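Local coordinates for protein beta-L-arabinobiosidase (Bacteroides thetaiotaomicron, PDB 5MQR) that is a multidomain glycoside hydrolase of a gut bacterium that works in complex plant pectin breakdown and probably cleaves arabinofuranoside-type linkages, at residues A[50-55]-A[400-405]; A[428-433]-A[461-466]; A[911-916]-A[925-930]. All coordinates share one frame; numbering follows the deposited sequence.

Contact 1: residues A[50-55]-A[400-405]; sequences GVHNIQ and ISRIPV
Asn53 and Ser401 face each other at a non-hydrogen-bonded site between two antiparallel strands, where a side-chain bond joins the strands instead. Chi1 of -46° sets Asn53 CG beside the backbone N and anti to the carbonyl carbon; from there ND2 reaches the partner strand. Along this side chain, CB sits 3.9 Å from Ser401 OG, CG comes to 3.7 Å of the same oxygen, and ND2 reaches it at 2.7 Å. The hydroxyl lies in the amide plane, and the N-H points at it with an angle of 158°. A second acceptor for ND2 is Val351 O, while Ser401 OG also bonds Tyr391 OH, so these buried polar groups have several partners.

On either side of this pair the backbones bond reciprocally. His52 N meets Arg402 O at 3.0 Å, and Ile54 N meets Ile400 O at 2.9 Å, each with a return bond. On the other face of the sheet, His52 and Arg402 lie alongside one another. The imidazole CE1 approaches the guanidinium at its edge, 3.9 Å from NH1, with the two planes 67° apart. Tyr114 OH bonds both His52 ND1 and Arg402 NH1, tying the two groups together, and Asp386 pairs with Arg402 NH2. Farther along this face, Ile54 CB rests 4.0 Å from Ile400 CG2. Beyond the end of strand 397-403 and just before strand 52-57 begins, Pro404 CD lies 3.2 Å from Gly50 O.

Strand 52-57 thus lies between antiparallel strand 397-403, itself flanked by the outermost strand 387-393, and parallel strand 431-435, through which the sheet runs on to 460-468. The pairing of so early a strand with much later ones is consistent with closure of a beta propeller.

Contact 2: residues A[428-433]-A[461-466]; sequences LTNWNI and VERKIP
Asn432 and Glu462 supply the backbone pairing, an antiparallel hydrogen-bonded pair in which Asn432 N meets Glu462 O and Glu462 N meets Asn432 O, both at 2.9 Å. Their CB atoms leave the sheet on one face. The carboxylate of Glu462 continues to Arg566, and Asn432 OD1 accepts from Gly50 N.

Aromatic and apolar contacts belong to the face of Trp431 and Val461. The aliphatic part of Arg463 lies over the indole: its CB stands 3.7 Å from the centroid of the six-membered ring, only 13° off the normal, in a CH-pi contact, and CD covers the same ring system nearer its rim, 3.6 Å from Trp431 CE2. A bend at chi2 (60°) folds the arginine chain back along the ring. Val461 CG2 comes to 3.6 Å of Trp431 CZ3, approaching the ring obliquely.

The guanidinium of Arg463 is covered farther along by an aliphatic carbon. It stands steeply to the indole, 73° between planes, and Asn430, in the type I turn from Leu428 to Trp431, lays CB over the centre of one guanidinium face, 3.7 Å from CZ. Arg463 NH1 also bonds Lys464 O of its own strand at 2.8 Å. Asp417 OD2 receives both Trp431 NE1 and Arg463 NE, which should fix the two side chains relative to each other.

Water bridges the place where the strands diverge. One molecule accepts from Lys464 N at 2.8 Å and lies within bonding distance of Asn430 O and Asn432 OD1; a second lies between Asn430 O and Lys464 O.

Strand 460-468 continues the sheet from 431-435 to 564-570, its other neighbour, while strands 447-452 and 600-610 of another sheet pack against Trp431, as expected of a beta sandwich.

Contact 3: residues A[911-916]-A[925-930]; sequences MDEKGF and AERRHP
Arg928 and Lys914 meet through backbone and side chain together. Arg928 N bonds Lys914 O at 2.9 Å, and the Arg928 guanidinium folds back so that the same carbonyl oxygen stands over the centre of one of its faces, 3.4 Å from CZ. Beside it, Arg927 N bonds Gly915 O at 2.8 Å. Asp912 OD2 comes to the guanidinium edge, in its plane, and forms a salt bridge to Arg928 NH2 of 3.2 Å, the carboxylate itself turned 76° from that plane. The chain of Arg927 runs beside the Glu913 carbonyl, with CD 3.3 Å from Glu913 O, and its NH1 ends on Ser917 O. The Phe916 ring brings CE1 to 3.8 Å of Ala925 C.

A second layer sets these groups. Asp912 OD1 accepts from Lys914 N at 2.9 Å in an Asx turn, inside the type I turn from Asp912 to Gly915; a second type I turn spans Glu926 to His929. Chi1 of 67° and a bend at chi3 bring the Arg928 guanidinium back over Lys914 O, where NH1 forms a 2.7 Å salt bridge to Glu926 OE1 in the guanidinium plane. Glu909 binds NH1 too, and Arg884 shares Glu926 OE1.

The in-plane carboxylates of Asp912 and Glu926 thus fix the guanidinium's orientation while Lys914 O lies over one face; its positive charge would probably polarise that carbonyl and be offset by Asp912, Glu926 and Glu909.

How the contacts relate
Contacts 1 and 2 are both buried and belong to one sheet: strands 52-57 and 431-435 are neighbours in it, and Asn53 N lies 2.6 Å from Ile433 O, a probable hydrogen bond. Contact 1 joins parts of the chain hundreds of residues apart, whereas contact 2 is local, within the CBM-like domain. Regular strand pairing serves both, but contact 2 adds an indole face and bridging waters where contact 1 has a side-chain amide-hydroxyl bond. Contact 3 lies about 60 Å from contact 2 between centres, in the MGH1-like glycoside hydrolase domain, and is only partly buried; there two turns are joined by two backbone hydrogen bonds together with a salt-bridge network.

Contact 1: residues A[50-55]-A[400-405]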
loop_
_atom_site.group_PDB
_atom_site.type_symbol
_atom_site.label_atom_id
_atom_site.label_comp_id
_atom_site.label_asym_id
_atom_site.label_seq_id
_atom_site.Cartn_x
_atom_site.Cartn_y
_atom_site.Cartn_z
ATOM N N GLY A 50 -11.331 1.259 6.531
ATOM C CA GLY A 50 -11.457 1.671 7.915
ATOM C C GLY A 50 -12.231 2.934 8.193
ATOM O O GLY A 50 -12.069 3.495 9.257
ATOM N N VAL A 51 -13.080 3.379 7.264
ATOM C CA VAL A 51 -13.856 4.594 7.455
ATOM C C VAL A 51 -14.954 4.303 8.467
ATOM O O VAL A 51 -15.720 3.347 8.304
ATOM C CB VAL A 51 -14.506 5.125 6.167
ATOM C CG1 VAL A 51 -15.224 6.447 6.438
ATOM C CG2 VAL A 51 -13.465 5.367 5.101
ATOM N N HIS A 52 -15.027 5.124 9.505
ATOM C CA HIS A 52 -16.147 5.047 10.458
ATOM C C HIS A 52 -17.068 6.254 10.280
ATOM O O HIS A 52 -16.646 7.405 10.470
ATOM C CB HIS A 52 -15.646 4.970 11.893
ATOM C CG HIS A 52 -14.795 3.779 12.163
ATOM N ND1 HIS A 52 -14.057 3.654 13.308
ATOM C CD2 HIS A 52 -14.538 2.677 11.425
ATOM C CE1 HIS A 52 -13.399 2.508 13.283
ATOM N NE2 HIS A 52 -13.683 1.892 12.152
ATOM N N ASN A 53 -18.308 5.980 9.899
ATOM C CA ASN A 53 -19.330 7.009 9.805
ATOM C C ASN A 53 -20.076 6.961 11.130
ATOM O O ASN A 53 -20.682 5.931 11.449
ATOM C CB ASN A 53 -20.325 6.726 8.668
ATOM C CG ASN A 53 -19.659 6.337 7.374
ATOM O OD1 ASN A 53 -20.023 5.325 6.768
ATOM N ND2 ASN A 53 -18.722 7.153 6.911
ATOM N N ILE A 54 -20.048 8.075 11.871
ATOM C CA ILE A 54 -20.629 8.187 13.199
ATOM C C ILE A 54 -21.679 9.304 13.224
ATOM O O ILE A 54 -21.349 10.471 12.987
ATOM C CB ILE A 54 -19.562 8.508 14.263
ATOM C CG1 ILE A 54 -18.426 7.480 14.224
ATOM C CG2 ILE A 54 -20.178 8.540 15.662
ATOM C CD1 ILE A 54 -18.841 6.032 14.489
ATOM N N GLN A 55 -22.928 8.946 13.526
ATOM C CA GLN A 55 -23.973 9.943 13.671
ATOM C C GLN A 55 -23.886 10.594 15.058
ATOM O O GLN A 55 -23.823 9.924 16.082
ATOM C CB GLN A 55 -25.346 9.324 13.451
ATOM C CG GLN A 55 -26.475 10.298 13.195
ATOM C CD GLN A 55 -27.798 9.583 12.991
ATOM O OE1 GLN A 55 -28.212 8.778 13.827
ATOM N NE2 GLN A 55 -28.445 9.833 11.867
ATOM N N ILE A 400 -20.232 12.731 11.636
ATOM C CA ILE A 400 -18.789 12.877 11.435
ATOM C C ILE A 400 -18.245 11.572 10.810
ATOM O O ILE A 400 -18.816 10.517 10.997
ATOM C CB ILE A 400 -18.067 13.279 12.760
ATOM C CG1 ILE A 400 -16.764 14.043 12.478
ATOM C CG2 ILE A 400 -17.803 12.065 13.678
ATOM C CD1 ILE A 400 -16.147 14.727 13.703
ATOM N N SER A 401 -17.173 11.664 10.037
ATOM C CA SER A 401 -16.491 10.474 9.546
ATOM C C SER A 401 -15.029 10.560 9.890
ATOM O O SER A 401 -14.403 11.604 9.751
ATOM C CB SER A 401 -16.667 10.273 8.037
ATOM O OG SER A 401 -17.892 9.599 7.745
ATOM N N ARG A 402 -14.504 9.444 10.370
ATOM C CA ARG A 402 -13.080 9.276 10.585
ATOM C C ARG A 402 -12.524 8.449 9.424
ATOM O O ARG A 402 -13.013 7.366 9.150
ATOM C CB ARG A 402 -12.848 8.548 11.886
ATOM C CG ARG A 402 -11.392 8.266 12.182
ATOM C CD ARG A 402 -11.338 7.082 13.111
ATOM N NE ARG A 402 -10.025 6.884 13.675
ATOM C CZ ARG A 402 -9.657 5.825 14.394
ATOM N NH1 ARG A 402 -10.490 4.815 14.620
ATOM N NH2 ARG A 402 -8.410 5.775 14.866
ATOM N N ILE A 403 -11.486 8.961 8.788
ATOM C CA ILE A 403 -10.814 8.287 7.678
ATOM C C ILE A 403 -9.354 8.033 8.087
ATOM O O ILE A 403 -8.614 8.991 8.322
ATOM C CB ILE A 403 -10.898 9.132 6.405
ATOM C CG1 ILE A 403 -12.377 9.334 6.040
ATOM C CG2 ILE A 403 -10.119 8.482 5.274
ATOM C CD1 ILE A 403 -12.670 10.660 5.387
ATOM N N PRO A 404 -8.953 6.746 8.214
ATOM C CA PRO A 404 -7.563 6.469 8.631
ATOM C C PRO A 404 -6.514 6.979 7.648
ATOM O O PRO A 404 -6.738 6.937 6.451
ATOM C CB PRO A 404 -7.509 4.940 8.752
ATOM C CG PRO A 404 -8.931 4.577 9.075
ATOM C CD PRO A 404 -9.767 5.519 8.240
ATOM N N VAL A 405 -5.423 7.499 8.204
ATOM C CA VAL A 405 -4.299 8.066 7.473
ATOM C C VAL A 405 -3.045 7.318 7.950
ATOM O O VAL A 405 -2.894 7.058 9.157
ATOM C CB VAL A 405 -4.186 9.572 7.747
ATOM C CG1 VAL A 405 -2.958 10.189 7.097
ATOM C CG2 VAL A 405 -5.451 10.267 7.252
#

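Contact 2: residues A[428-433]-A[461-466]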
loop_
_atom_site.group_PDB
_atom_site.type_symbol
_atom_site.label_atom_id
_atom_site.label_comp_id
_atom_site.label_asym_id
_atom_site.label_seq_id
_atom_site.Cartn_x
_atom_site.Cartn_y
_atom_site.Cartn_z
ATOM N N LEU A 428 -10.957 -0.709 15.693
ATOM C CA LEU A 428 -11.280 -1.498 14.505
ATOM C C LEU A 428 -10.849 -0.785 13.227
ATOM O O LEU A 428 -11.667 -0.385 12.391
ATOM C CB LEU A 428 -12.753 -1.875 14.468
ATOM C CG LEU A 428 -13.258 -2.679 15.664
ATOM C CD1 LEU A 428 -14.708 -3.110 15.445
ATOM C CD2 LEU A 428 -12.397 -3.894 15.948
ATOM N N THR A 429 -9.528 -0.711 13.083
ATOM C CA THR A 429 -8.819 -0.049 11.977
ATOM C C THR A 429 -9.094 -0.690 10.609
ATOM O O THR A 429 -9.019 -0.025 9.589
ATOM C CB THR A 429 -7.273 -0.067 12.248
ATOM O OG1 THR A 429 -6.847 -1.400 12.576
ATOM C CG2 THR A 429 -6.898 0.846 13.414
ATOM N N ASN A 430 -9.385 -1.980 10.600
ATOM C CA ASN A 430 -9.658 -2.726 9.381
ATOM C C ASN A 430 -11.154 -2.887 9.049
ATOM O O ASN A 430 -11.484 -3.593 8.082
ATOM C CB ASN A 430 -9.040 -4.116 9.499
ATOM C CG ASN A 430 -7.540 -4.078 9.551
ATOM O OD1 ASN A 430 -6.878 -3.464 8.703
ATOM N ND2 ASN A 430 -6.984 -4.744 10.535
ATOM N N TRP A 431 -12.039 -2.263 9.830
ATOM C CA TRP A 431 -13.483 -2.368 9.599
ATOM C C TRP A 431 -14.062 -1.031 9.217
ATOM O O TRP A 431 -13.698 -0.021 9.783
ATOM C CB TRP A 431 -14.183 -2.921 10.818
ATOM C CG TRP A 431 -14.035 -4.384 10.926
ATOM C CD1 TRP A 431 -12.975 -5.060 11.443
ATOM C CD2 TRP A 431 -14.962 -5.370 10.478
ATOM N NE1 TRP A 431 -13.188 -6.415 11.368
ATOM C CE2 TRP A 431 -14.405 -6.637 10.782
ATOM C CE3 TRP A 431 -16.233 -5.310 9.877
ATOM C CZ2 TRP A 431 -15.059 -7.834 10.491
ATOM C CZ3 TRP A 431 -16.895 -6.493 9.596
ATOM C CH2 TRP A 431 -16.301 -7.751 9.897
ATOM N N ASN A 432 -14.919 -1.040 8.206
ATOM C CA ASN A 432 -15.730 0.115 7.843
ATOM C C ASN A 432 -17.030 0.026 8.622
ATOM O O ASN A 432 -17.631 -1.034 8.690
ATOM C CB ASN A 432 -15.958 0.134 6.346
ATOM C CG ASN A 432 -14.664 0.407 5.595
ATOM O OD1 ASN A 432 -13.654 -0.275 5.803
ATOM N ND2 ASN A 432 -14.660 1.448 4.796
ATOM N N ILE A 433 -17.405 1.119 9.274
ATOM C CA ILE A 433 -18.481 1.122 10.239
ATOM C C ILE A 433 -19.416 2.300 9.926
ATOM O O ILE A 433 -18.975 3.430 9.711
ATOM C CB ILE A 433 -17.910 1.198 11.675
ATOM C CG1 ILE A 433 -17.191 -0.098 12.031
ATOM C CG2 ILE A 433 -19.008 1.429 12.699
ATOM C CD1 ILE A 433 -16.475 -0.024 13.353
ATOM N N VAL A 461 -21.640 -2.868 9.029
ATOM C CA VAL A 461 -20.186 -3.038 9.035
ATOM C C VAL A 461 -19.754 -3.703 7.713
ATOM O O VAL A 461 -20.499 -4.520 7.175
ATOM C CB VAL A 461 -19.693 -3.804 10.288
ATOM C CG1 VAL A 461 -20.128 -3.094 11.563
ATOM C CG2 VAL A 461 -20.198 -5.220 10.346
ATOM N N GLU A 462 -18.596 -3.300 7.172
ATOM C CA GLU A 462 -18.014 -3.864 5.954
ATOM C C GLU A 462 -16.565 -4.240 6.269
ATOM O O GLU A 462 -15.809 -3.417 6.793
ATOM C CB GLU A 462 -17.957 -2.893 4.755
ATOM C CG GLU A 462 -19.168 -2.043 4.439
ATOM C CD GLU A 462 -19.272 -1.554 2.973
ATOM O OE1 GLU A 462 -18.302 -1.621 2.203
ATOM O OE2 GLU A 462 -20.394 -1.122 2.562
ATOM N N ARG A 463 -16.176 -5.465 5.925
ATOM C CA ARG A 463 -14.769 -5.887 6.003
ATOM C C ARG A 463 -14.195 -5.932 4.589
ATOM O O ARG A 463 -14.548 -6.806 3.787
ATOM C CB ARG A 463 -14.631 -7.253 6.696
ATOM C CG ARG A 463 -13.216 -7.728 6.918
ATOM C CD ARG A 463 -12.419 -6.769 7.776
ATOM N NE ARG A 463 -11.203 -7.318 8.384
ATOM C CZ ARG A 463 -9.982 -7.308 7.843
ATOM N NH1 ARG A 463 -9.754 -6.824 6.623
ATOM N NH2 ARG A 463 -8.961 -7.788 8.536
ATOM N N LYS A 464 -13.345 -4.963 4.272
ATOM C CA LYS A 464 -12.623 -4.997 3.012
ATOM C C LYS A 464 -11.459 -6.011 3.085
ATOM O O LYS A 464 -10.737 -6.068 4.072
ATOM C CB LYS A 464 -12.123 -3.606 2.660
ATOM C CG LYS A 464 -11.813 -3.454 1.194
ATOM C CD LYS A 464 -11.860 -1.991 0.756
ATOM C CE LYS A 464 -11.793 -1.950 -0.745
ATOM N NZ LYS A 464 -11.687 -0.560 -1.223
ATOM N N ILE A 465 -11.322 -6.834 2.055
ATOM C CA ILE A 465 -10.284 -7.874 1.988
ATOM C C ILE A 465 -9.616 -7.810 0.617
ATOM O O ILE A 465 -10.144 -7.149 -0.283
ATOM C CB ILE A 465 -10.876 -9.272 2.204
ATOM C CG1 ILE A 465 -11.987 -9.543 1.196
ATOM C CG2 ILE A 465 -11.381 -9.406 3.629
ATOM C CD1 ILE A 465 -12.316 -10.996 1.049
ATOM N N PRO A 466 -8.461 -8.494 0.444
ATOM C CA PRO A 466 -7.858 -8.559 -0.894
ATOM C C PRO A 466 -8.827 -9.169 -1.907
ATOM O O PRO A 466 -9.452 -10.190 -1.622
ATOM C CB PRO A 466 -6.627 -9.470 -0.705
ATOM C CG PRO A 466 -6.350 -9.454 0.751
ATOM C CD PRO A 466 -7.692 -9.275 1.429
HETATM O O HOH W 1 -9.653 -3.754 5.360
HETATM O O HOH W 2 -12.598 -2.747 5.822
#

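Contact 3: residues A[911-916]-A[925-930]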
loop_
_atom_site.group_PDB
_atom_site.type_symbol
_atom_site.label_atom_id
_atom_site.label_comp_id
_atom_site.label_asym_id
_atom_site.label_seq_id
_atom_site.Cartn_x
_atom_site.Cartn_y
_atom_site.Cartn_z
HETATM N N MSE A 911 35.585 0.357 -11.441
HETATM C CA MSE A 911 35.273 1.684 -11.987
HETATM C C MSE A 911 36.332 2.182 -12.922
HETATM O O MSE A 911 36.279 3.326 -13.329
HETATM C CB MSE A 911 35.135 2.665 -10.828
HETATM C CG MSE A 911 34.236 2.099 -9.724
HETATM SE SE MSE A 911 34.308 3.300 -8.172
HETATM C CE MSE A 911 36.005 2.650 -7.427
ATOM N N ASP A 912 37.286 1.338 -13.291
ATOM C CA ASP A 912 38.395 1.742 -14.135
ATOM C C ASP A 912 38.244 1.088 -15.485
ATOM O O ASP A 912 38.160 -0.122 -15.582
ATOM C CB ASP A 912 39.714 1.327 -13.492
ATOM C CG ASP A 912 40.956 1.983 -14.157
ATOM O OD1 ASP A 912 40.904 2.476 -15.312
ATOM O OD2 ASP A 912 42.026 1.979 -13.501
ATOM N N GLU A 913 38.253 1.904 -16.529
ATOM C CA GLU A 913 38.221 1.425 -17.922
ATOM C C GLU A 913 39.413 0.565 -18.307
ATOM O O GLU A 913 39.345 -0.157 -19.287
ATOM C CB GLU A 913 38.195 2.616 -18.885
ATOM C CG GLU A 913 36.864 3.352 -18.893
ATOM C CD GLU A 913 36.844 4.528 -19.859
ATOM O OE1 GLU A 913 37.944 4.985 -20.290
ATOM O OE2 GLU A 913 35.711 4.987 -20.161
ATOM N N LYS A 914 40.514 0.712 -17.578
ATOM C CA LYS A 914 41.684 -0.117 -17.765
ATOM C C LYS A 914 41.583 -1.396 -16.961
ATOM O O LYS A 914 42.361 -2.327 -17.168
ATOM C CB LYS A 914 42.933 0.669 -17.361
ATOM C CG LYS A 914 43.079 1.990 -18.099
ATOM C CD LYS A 914 43.102 1.760 -19.603
ATOM C CE LYS A 914 43.654 2.955 -20.373
ATOM N NZ LYS A 914 43.797 2.672 -21.830
ATOM N N GLY A 915 40.656 -1.408 -16.017
ATOM C CA GLY A 915 40.291 -2.595 -15.269
ATOM C C GLY A 915 39.137 -3.365 -15.891
ATOM O O GLY A 915 39.256 -3.884 -17.005
ATOM N N PHE A 916 38.027 -3.427 -15.163
ATOM C CA PHE A 916 36.890 -4.226 -15.581
ATOM C C PHE A 916 35.744 -3.432 -16.205
ATOM O O PHE A 916 34.836 -4.031 -16.781
ATOM C CB PHE A 916 36.390 -5.076 -14.408
ATOM C CG PHE A 916 37.441 -5.986 -13.860
ATOM C CD1 PHE A 916 37.791 -7.151 -14.541
ATOM C CD2 PHE A 916 38.124 -5.665 -12.698
ATOM C CE1 PHE A 916 38.796 -7.987 -14.067
ATOM C CE2 PHE A 916 39.127 -6.503 -12.204
ATOM C CZ PHE A 916 39.467 -7.660 -12.891
ATOM N N ALA A 925 38.639 -10.148 -17.661
ATOM C CA ALA A 925 40.051 -9.883 -17.444
ATOM C C ALA A 925 40.280 -8.398 -17.595
ATOM O O ALA A 925 39.554 -7.708 -18.327
ATOM C CB ALA A 925 40.904 -10.648 -18.451
ATOM N N GLU A 926 41.271 -7.890 -16.890
ATOM C CA GLU A 926 41.519 -6.458 -16.912
ATOM C C GLU A 926 41.849 -5.994 -18.335
ATOM O O GLU A 926 42.668 -6.594 -19.022
ATOM C CB GLU A 926 42.626 -6.081 -15.920
ATOM C CG GLU A 926 43.973 -6.742 -16.195
ATOM C CD GLU A 926 45.014 -6.433 -15.163
ATOM O OE1 GLU A 926 44.921 -5.388 -14.479
ATOM O OE2 GLU A 926 45.946 -7.254 -15.055
ATOM N N ARG A 927 41.218 -4.910 -18.763
ATOM C CA ARG A 927 41.353 -4.431 -20.144
ATOM C C ARG A 927 42.777 -3.965 -20.514
ATOM O O ARG A 927 43.161 -4.032 -21.689
ATOM C CB ARG A 927 40.323 -3.346 -20.408
ATOM C CG ARG A 927 38.908 -3.903 -20.338
ATOM C CD ARG A 927 37.866 -2.818 -20.475
ATOM N NE ARG A 927 37.752 -2.351 -21.850
ATOM C CZ ARG A 927 37.221 -1.185 -22.231
ATOM N NH1 ARG A 927 36.733 -0.307 -21.348
ATOM N NH2 ARG A 927 37.182 -0.885 -23.522
ATOM N N ARG A 928 43.551 -3.523 -19.514
ATOM C CA ARG A 928 44.968 -3.140 -19.693
ATOM C C ARG A 928 45.931 -4.271 -20.031
ATOM O O ARG A 928 47.060 -4.009 -20.445
ATOM C CB ARG A 928 45.509 -2.445 -18.429
ATOM C CG ARG A 928 45.619 -3.332 -17.182
ATOM C CD ARG A 928 46.341 -2.595 -16.065
ATOM N NE ARG A 928 45.541 -1.487 -15.550
ATOM C CZ ARG A 928 44.531 -1.606 -14.684
ATOM N NH1 ARG A 928 44.162 -2.792 -14.197
ATOM N NH2 ARG A 928 43.884 -0.522 -14.286
ATOM N N HIS A 929 45.535 -5.517 -19.804
ATOM C CA HIS A 929 46.478 -6.597 -19.942
ATOM C C HIS A 929 46.795 -6.863 -21.425
ATOM O O HIS A 929 45.876 -6.957 -22.249
ATOM C CB HIS A 929 46.001 -7.863 -19.242
ATOM C CG HIS A 929 47.104 -8.830 -18.991
ATOM N ND1 HIS A 929 47.458 -9.786 -19.907
ATOM C CD2 HIS A 929 47.964 -8.959 -17.956
ATOM C CE1 HIS A 929 48.488 -10.475 -19.451
ATOM N NE2 HIS A 929 48.811 -9.996 -18.264
ATOM N N PRO A 930 48.101 -6.967 -21.770
ATOM C CA PRO A 930 48.455 -7.139 -23.186
ATOM C C PRO A 930 47.889 -8.397 -23.849
ATOM O O PRO A 930 47.741 -8.420 -25.060
ATOM C CB PRO A 930 50.005 -7.191 -23.175
ATOM C CG PRO A 930 50.430 -6.623 -21.852
ATOM C CD PRO A 930 49.294 -6.860 -20.899
#